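Local coordinates for protein DNA alpha-glucosyltransferase (Enterobacteria phage T4, PDB 1Y6F) that belongs to the GT-B class of glycosyltransferases, with two Rossmann-like domains, and is modelled here bound to DNA and to uridine-5'-diphosphate-glucose, at residues Pro87-Gln92 and Leu124-Gly129. Numbering follows the deposited sequence.
With nucleotides of chain A.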
loop_
_atom_site.group_PDB
_atom_site.type_symbol
_atom_site.label_atom_id
_atom_site.label_comp_id
_atom_site.label_asym_id
_atom_site.label_seq_id
_atom_site.Cartn_x
_atom_site.Cartn_y
_atom_site.Cartn_z
ATOM N N PRO C 87 14.069 -7.382 10.074
ATOM C CA PRO C 87 13.671 -7.350 11.491
ATOM C C PRO C 87 13.509 -5.952 12.083
ATOM O O PRO C 87 14.286 -5.036 11.796
ATOM C CB PRO C 87 14.761 -8.168 12.184
ATOM C CG PRO C 87 15.931 -8.025 11.265
ATOM C CD PRO C 87 15.308 -8.156 9.905
ATOM N N ALA C 88 12.469 -5.801 12.899
ATOM C CA ALA C 88 12.158 -4.527 13.532
ATOM C C ALA C 88 13.061 -4.288 14.728
ATOM O O ALA C 88 13.635 -5.228 15.275
ATOM C CB ALA C 88 10.690 -4.504 13.968
ATOM N N THR C 89 13.174 -3.025 15.129
ATOM C CA THR C 89 14.009 -2.631 16.261
ATOM C C THR C 89 13.299 -2.970 17.585
ATOM O O THR C 89 12.903 -2.083 18.343
ATOM C CB THR C 89 14.335 -1.101 16.164
ATOM O OG1 THR C 89 15.373 -0.763 17.088
ATOM C CG2 THR C 89 13.090 -0.248 16.448
ATOM N N SER C 90 13.143 -4.267 17.855
ATOM C CA SER C 90 12.471 -4.734 19.066
ATOM C C SER C 90 12.234 -6.235 18.984
ATOM O O SER C 90 11.336 -6.771 19.639
ATOM C CB SER C 90 11.113 -4.042 19.210
ATOM O OG SER C 90 10.236 -4.441 18.166
ATOM N N VAL C 91 13.040 -6.914 18.180
ATOM C CA VAL C 91 12.878 -8.349 17.991
ATOM C C VAL C 91 13.538 -9.246 19.033
ATOM O O VAL C 91 13.018 -10.332 19.315
ATOM C CB VAL C 91 13.390 -8.768 16.602
ATOM C CG1 VAL C 91 12.455 -8.249 15.529
ATOM C CG2 VAL C 91 14.800 -8.224 16.386
ATOM N N GLN C 92 14.671 -8.794 19.581
ATOM C CA GLN C 92 15.461 -9.522 20.586
ATOM C C GLN C 92 16.765 -10.001 19.947
ATOM O O GLN C 92 16.762 -10.502 18.821
ATOM C CB GLN C 92 14.703 -10.741 21.148
ATOM C CG GLN C 92 15.055 -12.080 20.477
ATOM C CD GLN C 92 14.010 -13.168 20.702
ATOM O OE1 GLN C 92 12.892 -13.093 20.182
ATOM N NE2 GLN C 92 14.373 -14.186 21.475
ATOM N N LEU C 124 12.465 4.331 8.423
ATOM C CA LEU C 124 13.708 3.679 8.029
ATOM C C LEU C 124 14.620 3.397 9.206
ATOM O O LEU C 124 15.372 2.420 9.193
ATOM C CB LEU C 124 14.457 4.540 7.013
ATOM C CG LEU C 124 13.724 4.842 5.710
ATOM C CD1 LEU C 124 14.585 5.739 4.832
ATOM C CD2 LEU C 124 13.404 3.523 5.003
ATOM N N ARG C 125 14.552 4.250 10.225
ATOM C CA ARG C 125 15.397 4.096 11.407
ATOM C C ARG C 125 15.003 2.953 12.317
ATOM O O ARG C 125 15.822 2.481 13.095
ATOM C CB ARG C 125 15.418 5.385 12.229
ATOM C CG ARG C 125 16.099 6.543 11.547
ATOM C CD ARG C 125 17.596 6.346 11.456
ATOM N NE ARG C 125 18.180 7.373 10.601
ATOM C CZ ARG C 125 19.458 7.430 10.253
ATOM N NH1 ARG C 125 20.320 6.515 10.689
ATOM N NH2 ARG C 125 19.862 8.394 9.442
ATOM N N ARG C 126 13.755 2.509 12.239
ATOM C CA ARG C 126 13.317 1.419 13.101
ATOM C C ARG C 126 13.599 0.049 12.512
ATOM O O ARG C 126 12.934 -0.928 12.837
ATOM C CB ARG C 126 11.831 1.559 13.425
ATOM C CG ARG C 126 11.514 2.798 14.258
ATOM C CD ARG C 126 10.167 2.680 14.953
ATOM N NE ARG C 126 9.837 3.889 15.703
ATOM C CZ ARG C 126 8.731 4.041 16.424
ATOM N NH1 ARG C 126 7.849 3.050 16.495
ATOM N NH2 ARG C 126 8.503 5.181 17.067
ATOM N N ASN C 127 14.607 -0.018 11.655
ATOM C CA ASN C 127 14.991 -1.271 11.023
ATOM C C ASN C 127 16.328 -1.766 11.557
ATOM O O ASN C 127 17.210 -0.971 11.875
ATOM C CB ASN C 127 15.083 -1.085 9.506
ATOM C CG ASN C 127 13.725 -1.148 8.826
ATOM O OD1 ASN C 127 13.508 -0.504 7.801
ATOM N ND2 ASN C 127 12.811 -1.941 9.383
ATOM N N LEU C 128 16.460 -3.085 11.661
ATOM C CA LEU C 128 17.693 -3.706 12.126
ATOM C C LEU C 128 18.238 -4.607 11.015
ATOM O O LEU C 128 17.547 -5.500 10.531
ATOM C CB LEU C 128 17.432 -4.527 13.401
ATOM C CG LEU C 128 17.005 -3.741 14.649
ATOM C CD1 LEU C 128 16.680 -4.692 15.784
ATOM C CD2 LEU C 128 18.122 -2.791 15.064
ATOM N N GLY C 129 19.473 -4.366 10.602
ATOM C CA GLY C 129 20.054 -5.179 9.551
ATOM C C GLY C 129 19.867 -4.579 8.170
ATOM O O GLY C 129 20.308 -5.149 7.178
ATOM P P DT A 6 5.843 7.396 9.445
ATOM O OP1 DT A 6 6.681 6.770 8.385
ATOM O OP2 DT A 6 4.403 7.642 9.180
ATOM O "O5'" DT A 6 5.956 6.545 10.789
ATOM C "C5'" DT A 6 7.211 6.406 11.447
ATOM C "C4'" DT A 6 7.039 5.814 12.827
ATOM O "O4'" DT A 6 6.528 6.796 13.762
ATOM C "C3'" DT A 6 6.124 4.594 12.934
ATOM O "O3'" DT A 6 6.755 3.614 13.760
ATOM C "C2'" DT A 6 4.897 5.137 13.645
ATOM C "C1'" DT A 6 5.502 6.205 14.539
ATOM N N1 DT A 6 4.568 7.273 14.943
ATOM C C2 DT A 6 4.431 7.541 16.285
ATOM O O2 DT A 6 5.050 6.940 17.151
ATOM N N3 DT A 6 3.537 8.546 16.577
ATOM C C4 DT A 6 2.783 9.291 15.677
ATOM O O4 DT A 6 2.008 10.167 16.087
ATOM C C5 DT A 6 2.986 8.953 14.288
ATOM C C7 DT A 6 2.220 9.700 13.242
ATOM C C6 DT A 6 3.857 7.977 13.996
ATOM O "O5'" 3DR A 7 5.513 1.961 12.282
ATOM P P 3DR A 7 6.337 2.065 13.642
ATOM O OP1 3DR A 7 5.406 1.757 14.766
ATOM O OP2 3DR A 7 7.592 1.284 13.495
#
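L128 N donates to P87 O across 2.9 Å, nearly in line with the carbonyl, and T89 N returns a bond to R126 O at 3.1 Å. This second link is more bent: its N-H...O angle is 139°, and the amide stands above the carbonyl plane of R126. Together the two bonds flank A88 and N127 and form a single isolated beta bridge between loops. R126 also reaches the DNA of chain A. Its side chain, extended from CG to NE, leads away from the 87-92 loop and lays one guanidinium face over O3' of DT6 of chain A, which is 3.0 Å from NH1; the same nitrogen lies 3.3 Å from OP1 of the sugar phosphate 3DR7 of chain A. Nearer the backbone, the CG2 methyl of T89 rests on R126 CB at 3.7 Å.

Both loops belong to the Rossmann-like domain built on the parallel sheet that contains strands 80-85 and 111-115. Residues 87-92 lead from strand 80-85 into helix 93-102, while 124-129 joins helix 121-124 to helix 130-136 through a type I turn ending at N127, with G129 as N-cap of the second helix.

L128 packs against the 87-92 loop. With CG anti to its carbonyl carbon (chi1 -65°), the side chain reaches over the 87-92 backbone, where CD1 sits 3.1 Å from A88 O and close to T89 CA, at the inverse gamma turn centred on T89. The same methyl meets V91 CG2 at 4.0 Å, and I96 of helix 93-102 touches the side chains of P87, V91 and L128. P87 CG lies against L128 O at 3.1 Å.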